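Arginyl-trna synthetase (Thermus thermophilus, PDB 1IQ0) probably catalyses the ATP-dependent attachment of L-arginine to tRNA(Arg), releasing AMP and diphosphate, as a monomeric class I aminoacyl-tRNA synthetase. Local coordinates at residues P33-G37 / L507-D511; P65-E69 / F80-A86; Y501-L505 / Y542-E547. One frame throughout, in Å; residues are numbered along the deposited sequence.

Contact 1 of 3, residues P33-G37 / L507-D511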
loop_
_atom_site.group_PDB
_atom_site.type_symbol
_atom_site.label_atom_id
_atom_site.label_comp_id
_atom_site.label_asym_id
_atom_site.label_seq_id
_atom_site.Cartn_x
_atom_site.Cartn_y
_atom_site.Cartn_z
ATOM N N PRO A 33 -35.082 -2.740 5.118
ATOM C CA PRO A 33 -35.551 -1.457 4.588
ATOM C C PRO A 33 -34.488 -0.575 3.932
ATOM O O PRO A 33 -33.965 0.338 4.565
ATOM C CB PRO A 33 -36.164 -0.785 5.815
ATOM C CG PRO A 33 -36.687 -1.938 6.594
ATOM C CD PRO A 33 -35.548 -2.924 6.505
ATOM N N GLY A 34 -34.167 -0.848 2.668
ATOM C CA GLY A 34 -33.198 -0.019 1.975
ATOM C C GLY A 34 -31.874 -0.619 1.538
ATOM O O GLY A 34 -31.565 -1.777 1.804
ATOM N N ASP A 35 -31.077 0.206 0.866
ATOM C CA ASP A 35 -29.781 -0.206 0.364
ATOM C C ASP A 35 -28.650 0.358 1.207
ATOM O O ASP A 35 -27.639 -0.312 1.437
ATOM C CB ASP A 35 -29.629 0.260 -1.080
ATOM C CG ASP A 35 -30.770 -0.215 -1.960
ATOM O OD1 ASP A 35 -31.045 -1.432 -1.963
ATOM O OD2 ASP A 35 -31.389 0.619 -2.648
ATOM N N TYR A 36 -28.830 1.597 1.658
ATOM C CA TYR A 36 -27.835 2.284 2.471
ATOM C C TYR A 36 -28.451 2.870 3.731
ATOM O O TYR A 36 -29.621 3.243 3.754
ATOM C CB TYR A 36 -27.178 3.411 1.670
ATOM C CG TYR A 36 -26.339 2.932 0.511
ATOM C CD1 TYR A 36 -26.735 3.155 -0.805
ATOM C CD2 TYR A 36 -25.151 2.243 0.732
ATOM C CE1 TYR A 36 -25.964 2.698 -1.877
ATOM C CE2 TYR A 36 -24.377 1.785 -0.326
ATOM C CZ TYR A 36 -24.789 2.016 -1.628
ATOM O OH TYR A 36 -24.019 1.560 -2.671
ATOM N N GLY A 37 -27.648 2.956 4.781
ATOM C CA GLY A 37 -28.136 3.501 6.029
ATOM C C GLY A 37 -27.060 4.239 6.794
ATOM O O GLY A 37 -25.862 4.031 6.590
ATOM N N LEU A 507 -25.494 -2.957 -7.300
ATOM C CA LEU A 507 -25.303 -2.365 -5.982
ATOM C C LEU A 507 -23.907 -2.657 -5.424
ATOM O O LEU A 507 -23.279 -1.778 -4.822
ATOM C CB LEU A 507 -26.379 -2.868 -5.026
ATOM C CG LEU A 507 -26.526 -2.222 -3.646
ATOM C CD1 LEU A 507 -26.594 -0.698 -3.751
ATOM C CD2 LEU A 507 -27.801 -2.777 -3.004
ATOM N N ASP A 508 -23.405 -3.877 -5.615
ATOM C CA ASP A 508 -22.061 -4.180 -5.124
ATOM C C ASP A 508 -21.047 -3.332 -5.881
ATOM O O ASP A 508 -20.018 -2.942 -5.332
ATOM C CB ASP A 508 -21.735 -5.659 -5.283
ATOM C CG ASP A 508 -22.507 -6.516 -4.309
ATOM O OD1 ASP A 508 -22.775 -6.026 -3.192
ATOM O OD2 ASP A 508 -22.840 -7.666 -4.656
ATOM N N LEU A 509 -21.351 -3.035 -7.141
ATOM C CA LEU A 509 -20.472 -2.210 -7.955
ATOM C C LEU A 509 -20.422 -0.761 -7.446
ATOM O O LEU A 509 -19.421 -0.067 -7.638
ATOM C CB LEU A 509 -20.933 -2.236 -9.410
ATOM C CG LEU A 509 -20.513 -3.482 -10.195
ATOM C CD1 LEU A 509 -21.279 -3.557 -11.512
ATOM C CD2 LEU A 509 -19.010 -3.430 -10.444
ATOM N N LEU A 510 -21.492 -0.315 -6.796
ATOM C CA LEU A 510 -21.552 1.049 -6.284
ATOM C C LEU A 510 -20.662 1.257 -5.060
ATOM O O LEU A 510 -20.465 2.391 -4.631
ATOM C CB LEU A 510 -22.990 1.446 -5.921
ATOM C CG LEU A 510 -24.074 1.488 -7.008
ATOM C CD1 LEU A 510 -25.244 2.310 -6.495
ATOM C CD2 LEU A 510 -23.547 2.110 -8.275
ATOM N N ASP A 511 -20.126 0.171 -4.512
ATOM C CA ASP A 511 -19.265 0.255 -3.336
ATOM C C ASP A 511 -17.779 0.331 -3.656
ATOM O O ASP A 511 -16.958 0.490 -2.756
ATOM C CB ASP A 511 -19.506 -0.939 -2.413
ATOM C CG ASP A 511 -20.901 -0.961 -1.853
ATOM O OD1 ASP A 511 -21.449 0.128 -1.592
ATOM O OD2 ASP A 511 -21.449 -2.061 -1.655
#
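D35, just before strand 36-39, and Y36, its first residue, lie against L507 of helix 500-509 and, a turn further along the chain, L510 and D511. The backbones stay well apart, the closest CA atoms being those of D35 and L507 at 8.1 Å, and side chains fill the gap. Both D35 and Y36 face F80 of the neighbouring strand, a classic beta bulge, and each sends its side chain to the helix. The Y36 ring runs alongside L507 in the reverse sense, with CZ 3.9 Å from L507 CD1, and its hydroxyl continues over the L510 side chain, where OH lies 3.4 Å from CB. There Y36 OH donates a hydrogen bond of 3.1 Å to D511 OD1. This oxygen lies at the edge of the ring, near its plane, whereas the hydroxyl meets the carboxylate from above, 40° out of the carboxylate plane; ring and carboxylate are turned 81° against each other. With CG anti to the backbone N (chi1 -170°), L507 spreads its two methyls between two partners: CD1 goes to the tyrosine, and CD2 to D35, 3.7 Å from OD1. D35 OD2 forms a salt bridge with R503 and accepts a hydrogen bond from L82 N. D511 has charged partners besides the tyrosine: OD1 forms a salt bridge with R3, and OD2 one with R27, its strongest partner. All five touching residues are buried, and the arginines probably keep both aspartates ionised. The contact thus joins the N-terminal domain to the DALR anticodon-binding domain through leucine packing bordered by compensated carboxylates.

Contact 2 of 3, residues P65-E69 / F80-A86; sequences PEFVE and FRLRTEA
R83 CG stands beside the backbone N (chi1 -66°), and a bend at chi3 (-50°) carries the guanidinium back across E66, whose own chain folds at chi2 (75°) to meet it. E66 OE1 and R83 NH2 form a salt bridge of 2.7 Å, the two flat groups nearly perpendicular, while E66 O lies over one face of the guanidinium. A leucine in place of R83 would probably leave the E66 carboxylate without its cationic mate and free to turn. The type I turn from P65 to V68 sets F67 O opposite R83 N, which donates a nearly straight hydrogen bond of 2.9 Å. E69 N gives a second bond, 2.7 Å long and in the carbonyl plane, to R81 O. Between them V68 and L82 form a non-hydrogen-bonded antiparallel pair, their CA atoms 4.4 Å apart. F67 packs by CB on A86 CB at 3.5 Å, and L82 CD2 comes to the edge of its ring, 3.9 Å from F67 CD1; P65 CB lies over one face of the ring, off-centre toward the rim. V68 CG1 touches the edge of the F80 ring. E69 CG lies 3.2 Å from R81 NH1, and a water joins E69 OE2 to T84 N. R83 holds the N-cap position of helix 84-92, just where strand 77-82 ends. The arrangement is the open end of an antiparallel beta hairpin, strands 68-74 and 77-82, in the N-terminal domain.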
loop_
_atom_site.group_PDB
_atom_site.type_symbol
_atom_site.label_atom_id
_atom_site.label_comp_id
_atom_site.label_asym_id
_atom_site.label_seq_id
_atom_site.Cartn_x
_atom_site.Cartn_y
_atom_site.Cartn_z
ATOM N N PRO A 65 -31.637 13.304 -2.672
ATOM C CA PRO A 65 -30.943 13.409 -3.960
ATOM C C PRO A 65 -31.884 12.703 -4.941
ATOM O O PRO A 65 -32.650 11.828 -4.526
ATOM C CB PRO A 65 -29.661 12.618 -3.726
ATOM C CG PRO A 65 -29.404 12.816 -2.254
ATOM C CD PRO A 65 -30.787 12.653 -1.659
ATOM N N GLU A 66 -31.842 13.070 -6.221
ATOM C CA GLU A 66 -32.739 12.460 -7.203
ATOM C C GLU A 66 -32.618 10.944 -7.335
ATOM O O GLU A 66 -33.524 10.296 -7.855
ATOM C CB GLU A 66 -32.563 13.120 -8.587
ATOM C CG GLU A 66 -31.204 12.923 -9.267
ATOM C CD GLU A 66 -31.020 11.527 -9.849
ATOM O OE1 GLU A 66 -31.960 11.019 -10.497
ATOM O OE2 GLU A 66 -29.929 10.942 -9.671
ATOM N N PHE A 67 -31.516 10.371 -6.858
ATOM C CA PHE A 67 -31.331 8.928 -6.964
ATOM C C PHE A 67 -31.901 8.150 -5.784
ATOM O O PHE A 67 -31.880 6.918 -5.784
ATOM C CB PHE A 67 -29.844 8.587 -7.172
ATOM C CG PHE A 67 -28.926 9.137 -6.111
ATOM C CD1 PHE A 67 -28.873 8.561 -4.846
ATOM C CD2 PHE A 67 -28.103 10.229 -6.384
ATOM C CE1 PHE A 67 -28.011 9.063 -3.862
ATOM C CE2 PHE A 67 -27.238 10.740 -5.410
ATOM C CZ PHE A 67 -27.194 10.152 -4.145
ATOM N N VAL A 68 -32.420 8.860 -4.787
ATOM C CA VAL A 68 -33.007 8.202 -3.619
ATOM C C VAL A 68 -34.527 8.106 -3.743
ATOM O O VAL A 68 -35.222 9.113 -3.900
ATOM C CB VAL A 68 -32.652 8.937 -2.307
ATOM C CG1 VAL A 68 -33.377 8.285 -1.128
ATOM C CG2 VAL A 68 -31.145 8.881 -2.077
ATOM N N GLU A 69 -35.030 6.880 -3.671
ATOM C CA GLU A 69 -36.457 6.607 -3.784
ATOM C C GLU A 69 -37.207 7.026 -2.526
ATOM O O GLU A 69 -38.229 7.708 -2.602
ATOM C CB GLU A 69 -36.673 5.108 -4.028
ATOM C CG GLU A 69 -38.125 4.671 -4.198
ATOM C CD GLU A 69 -38.605 4.765 -5.634
ATOM O OE1 GLU A 69 -38.872 5.887 -6.113
ATOM O OE2 GLU A 69 -38.704 3.705 -6.289
ATOM N N PHE A 80 -31.882 4.309 3.344
ATOM C CA PHE A 80 -32.269 4.862 2.060
ATOM C C PHE A 80 -32.450 3.785 1.002
ATOM O O PHE A 80 -31.569 2.946 0.789
ATOM C CB PHE A 80 -31.217 5.862 1.567
ATOM C CG PHE A 80 -30.912 6.953 2.544
ATOM C CD1 PHE A 80 -30.022 6.736 3.592
ATOM C CD2 PHE A 80 -31.528 8.196 2.430
ATOM C CE1 PHE A 80 -29.748 7.746 4.518
ATOM C CE2 PHE A 80 -31.262 9.215 3.349
ATOM C CZ PHE A 80 -30.370 8.989 4.395
ATOM N N ARG A 81 -33.601 3.811 0.344
ATOM C CA ARG A 81 -33.876 2.870 -0.722
ATOM C C ARG A 81 -33.630 3.671 -1.996
ATOM O O ARG A 81 -34.212 4.738 -2.182
ATOM C CB ARG A 81 -35.324 2.374 -0.647
ATOM C CG ARG A 81 -35.706 1.366 -1.739
ATOM C CD ARG A 81 -36.814 0.429 -1.264
ATOM N NE ARG A 81 -37.837 1.138 -0.497
ATOM C CZ ARG A 81 -38.740 1.959 -1.023
ATOM N NH1 ARG A 81 -38.765 2.179 -2.330
ATOM N NH2 ARG A 81 -39.607 2.577 -0.230
ATOM N N LEU A 82 -32.750 3.163 -2.855
ATOM C CA LEU A 82 -32.405 3.846 -4.091
ATOM C C LEU A 82 -33.376 3.561 -5.225
ATOM O O LEU A 82 -34.044 2.529 -5.240
ATOM C CB LEU A 82 -30.991 3.443 -4.530
ATOM C CG LEU A 82 -29.850 3.711 -3.534
ATOM C CD1 LEU A 82 -28.523 3.279 -4.143
ATOM C CD2 LEU A 82 -29.809 5.198 -3.169
ATOM N N ARG A 83 -33.471 4.489 -6.169
ATOM C CA ARG A 83 -34.327 4.264 -7.321
ATOM C C ARG A 83 -33.531 3.281 -8.174
ATOM O O ARG A 83 -32.374 3.534 -8.523
ATOM C CB ARG A 83 -34.569 5.558 -8.103
ATOM C CG ARG A 83 -35.374 6.610 -7.358
ATOM C CD ARG A 83 -35.903 7.649 -8.330
ATOM N NE ARG A 83 -34.845 8.147 -9.202
ATOM C CZ ARG A 83 -35.047 8.931 -10.257
ATOM N NH1 ARG A 83 -36.279 9.313 -10.577
ATOM N NH2 ARG A 83 -34.016 9.325 -10.996
ATOM N N THR A 84 -34.141 2.151 -8.492
ATOM C CA THR A 84 -33.465 1.130 -9.280
ATOM C C THR A 84 -32.788 1.669 -10.540
ATOM O O THR A 84 -31.631 1.351 -10.804
ATOM C CB THR A 84 -34.449 0.012 -9.624
ATOM O OG1 THR A 84 -34.914 -0.569 -8.397
ATOM C CG2 THR A 84 -33.778 -1.071 -10.476
ATOM N N GLU A 85 -33.497 2.499 -11.300
ATOM C CA GLU A 85 -32.943 3.069 -12.523
ATOM C C GLU A 85 -31.667 3.869 -12.255
ATOM O O GLU A 85 -30.649 3.674 -12.928
ATOM C CB GLU A 85 -33.969 3.977 -13.195
ATOM C CG GLU A 85 -33.458 4.633 -14.465
ATOM C CD GLU A 85 -34.399 5.697 -14.994
ATOM O OE1 GLU A 85 -34.105 6.270 -16.063
ATOM O OE2 GLU A 85 -35.430 5.965 -14.339
ATOM N N ALA A 86 -31.730 4.773 -11.279
ATOM C CA ALA A 86 -30.582 5.602 -10.933
ATOM C C ALA A 86 -29.434 4.722 -10.456
ATOM O O ALA A 86 -28.274 4.966 -10.781
ATOM C CB ALA A 86 -30.965 6.609 -9.843
HETATM O O HOH W 1 -37.077 2.135 -7.788
#

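Contact 3 of 3, residues Y501-L505 / Y542-E547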
loop_
_atom_site.group_PDB
_atom_site.type_symbol
_atom_site.label_atom_id
_atom_site.label_comp_id
_atom_site.label_asym_id
_atom_site.label_seq_id
_atom_site.Cartn_x
_atom_site.Cartn_y
_atom_site.Cartn_z
ATOM N N TYR A 501 -31.392 -9.794 -9.916
ATOM C CA TYR A 501 -29.999 -10.226 -10.084
ATOM C C TYR A 501 -29.142 -9.067 -10.576
ATOM O O TYR A 501 -28.016 -8.883 -10.111
ATOM C CB TYR A 501 -29.881 -11.369 -11.096
ATOM C CG TYR A 501 -30.403 -12.707 -10.619
ATOM C CD1 TYR A 501 -31.647 -13.180 -11.035
ATOM C CD2 TYR A 501 -29.641 -13.510 -9.768
ATOM C CE1 TYR A 501 -32.122 -14.428 -10.617
ATOM C CE2 TYR A 501 -30.106 -14.758 -9.347
ATOM C CZ TYR A 501 -31.347 -15.209 -9.779
ATOM O OH TYR A 501 -31.800 -16.444 -9.377
ATOM N N GLU A 502 -29.658 -8.304 -11.538
ATOM C CA GLU A 502 -28.923 -7.159 -12.063
ATOM C C GLU A 502 -28.787 -6.100 -10.967
ATOM O O GLU A 502 -27.718 -5.523 -10.781
ATOM C CB GLU A 502 -29.651 -6.533 -13.262
ATOM C CG GLU A 502 -29.450 -7.251 -14.586
ATOM C CD GLU A 502 -30.018 -8.651 -14.577
ATOM O OE1 GLU A 502 -29.231 -9.599 -14.780
ATOM O OE2 GLU A 502 -31.249 -8.802 -14.364
ATOM N N ARG A 503 -29.877 -5.863 -10.244
ATOM C CA ARG A 503 -29.890 -4.862 -9.184
ATOM C C ARG A 503 -28.882 -5.168 -8.085
ATOM O O ARG A 503 -28.085 -4.312 -7.711
ATOM C CB ARG A 503 -31.293 -4.750 -8.581
ATOM C CG ARG A 503 -31.414 -3.664 -7.517
ATOM C CD ARG A 503 -32.783 -3.660 -6.851
ATOM N NE ARG A 503 -32.782 -2.863 -5.626
ATOM C CZ ARG A 503 -32.731 -1.536 -5.592
ATOM N NH1 ARG A 503 -32.687 -0.846 -6.722
ATOM N NH2 ARG A 503 -32.717 -0.899 -4.430
ATOM N N ALA A 504 -28.921 -6.393 -7.570
ATOM C CA ALA A 504 -28.011 -6.811 -6.509
ATOM C C ALA A 504 -26.548 -6.663 -6.929
ATOM O O ALA A 504 -25.725 -6.187 -6.155
ATOM C CB ALA A 504 -28.301 -8.264 -6.110
ATOM N N LEU A 505 -26.221 -7.075 -8.149
ATOM C CA LEU A 505 -24.848 -6.968 -8.629
ATOM C C LEU A 505 -24.440 -5.509 -8.833
ATOM O O LEU A 505 -23.342 -5.106 -8.463
ATOM C CB LEU A 505 -24.674 -7.730 -9.943
ATOM C CG LEU A 505 -23.285 -7.628 -10.590
ATOM C CD1 LEU A 505 -22.208 -8.092 -9.603
ATOM C CD2 LEU A 505 -23.251 -8.479 -11.845
ATOM N N TYR A 542 -23.754 -14.481 -9.309
ATOM C CA TYR A 542 -24.577 -13.929 -10.372
ATOM C C TYR A 542 -24.457 -14.811 -11.621
ATOM O O TYR A 542 -25.458 -15.224 -12.199
ATOM C CB TYR A 542 -24.110 -12.506 -10.687
ATOM C CG TYR A 542 -24.806 -11.836 -11.849
ATOM C CD1 TYR A 542 -26.109 -11.338 -11.720
ATOM C CD2 TYR A 542 -24.150 -11.665 -13.072
ATOM C CE1 TYR A 542 -26.734 -10.682 -12.772
ATOM C CE2 TYR A 542 -24.766 -11.011 -14.131
ATOM C CZ TYR A 542 -26.061 -10.519 -13.973
ATOM O OH TYR A 542 -26.667 -9.849 -15.012
ATOM N N TYR A 543 -23.223 -15.110 -12.023
ATOM C CA TYR A 543 -22.981 -15.937 -13.207
ATOM C C TYR A 543 -23.532 -17.364 -13.075
ATOM O O TYR A 543 -24.106 -17.904 -14.018
ATOM C CB TYR A 543 -21.484 -16.019 -13.491
ATOM C CG TYR A 543 -21.129 -16.866 -14.701
ATOM C CD1 TYR A 543 -21.090 -16.309 -15.979
ATOM C CD2 TYR A 543 -20.818 -18.220 -14.560
ATOM C CE1 TYR A 543 -20.745 -17.072 -17.084
ATOM C CE2 TYR A 543 -20.472 -18.999 -15.669
ATOM C CZ TYR A 543 -20.439 -18.414 -16.924
ATOM O OH TYR A 543 -20.112 -19.170 -18.022
ATOM N N ASN A 544 -23.346 -17.961 -11.902
ATOM C CA ASN A 544 -23.790 -19.323 -11.645
ATOM C C ASN A 544 -25.277 -19.526 -11.353
ATOM O O ASN A 544 -25.745 -20.659 -11.367
ATOM C CB ASN A 544 -22.990 -19.929 -10.480
ATOM C CG ASN A 544 -21.513 -20.050 -10.790
ATOM O OD1 ASN A 544 -21.127 -20.382 -11.911
ATOM N ND2 ASN A 544 -20.674 -19.790 -9.792
ATOM N N ALA A 545 -26.011 -18.451 -11.085
ATOM C CA ALA A 545 -27.432 -18.572 -10.754
ATOM C C ALA A 545 -28.227 -19.397 -11.763
ATOM O O ALA A 545 -28.051 -19.254 -12.976
ATOM C CB ALA A 545 -28.058 -17.187 -10.615
ATOM N N ARG A 546 -29.100 -20.257 -11.239
ATOM C CA ARG A 546 -29.965 -21.114 -12.044
ATOM C C ARG A 546 -31.344 -21.194 -11.385
ATOM O O ARG A 546 -31.466 -21.061 -10.165
ATOM C CB ARG A 546 -29.384 -22.532 -12.161
ATOM C CG ARG A 546 -28.094 -22.632 -12.988
ATOM C CD ARG A 546 -27.568 -24.068 -13.024
ATOM N NE ARG A 546 -28.447 -24.964 -13.780
ATOM C CZ ARG A 546 -28.539 -24.987 -15.109
ATOM N NH1 ARG A 546 -27.802 -24.168 -15.853
ATOM N NH2 ARG A 546 -29.383 -25.824 -15.699
ATOM N N GLU A 547 -32.373 -21.403 -12.204
ATOM C CA GLU A 547 -33.749 -21.530 -11.739
ATOM C C GLU A 547 -34.558 -22.290 -12.784
ATOM O O GLU A 547 -34.380 -22.087 -13.990
ATOM C CB GLU A 547 -34.399 -20.158 -11.523
ATOM C CG GLU A 547 -33.879 -19.377 -10.328
ATOM C CD GLU A 547 -34.727 -18.150 -10.036
ATOM O OE1 GLU A 547 -35.950 -18.317 -9.825
ATOM O OE2 GLU A 547 -34.178 -17.024 -10.016
#
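Y542 and Y501 carry most of this contact, each using its ring and its hydroxyl for different partners. The chi1 of 176° swings the Y542 ring out from helix 525-544 toward helix 500-509. L505 CD2 sits over one face of the ring, 3.6 Å from the centroid and 15° off the normal, a CH-pi contact. Beside this, Y542 CE1 touches Y501 CB at 3.6 Å. At the ring edge Y542 OH donates a hydrogen bond of 2.6 Å to the anti lone pair of E502 OE1, the carboxylate turned steeply against the ring. That oxygen also forms a salt bridge with R566, and E502 OE2 is bonded to T499 OG1, so the buried carboxylate is held at both oxygens. Y501 heads in a different direction, toward the chain after the helix. Its CE2 rests 3.4 Å from A545 CB, at the residue where the chain leaves the helix, and its OH gives a 2.5 Å hydrogen bond to E547 OE2. E547 approaches from the opposite direction, taking the hydroxyl on the anti side of OE2, 23° out of the carboxylate plane. Y501 therefore spans the change from helix to the short strand 546-547, while Y542 packs mainly between helices. Helix 562-583 completes that packing in the DALR anticodon-binding domain, with L569 touching both L505 and Y542, and the loop residue A552 lies against Y501 and E547.

Overall arrangement
Contact 1 is fully buried; contacts 2 and 3 are partly buried, with E66, E69 and E547 exposed, though E502 is buried. Contacts 1 and 2 share one antiparallel sheet, where strands 36-39 and 77-82 are neighbours, and Y36 CE1 packs on L82 CD1. Contacts 1 and 3 use different turns of helix 500-509, and R503 of segment 501-505 bridges to D35 of contact 1. Only contact 1 crosses between domains: contact 2 pairs strands through backbone bonds and a surface salt bridge, whereas contact 3 ties helix 500-509 to helix 525-544 and strand 546-547 by tyrosine-glutamate bonds. Contact 1 sets buried aspartates, salt-bridged from outside its segments, against leucines; contact 2 has its charges nearer the surface.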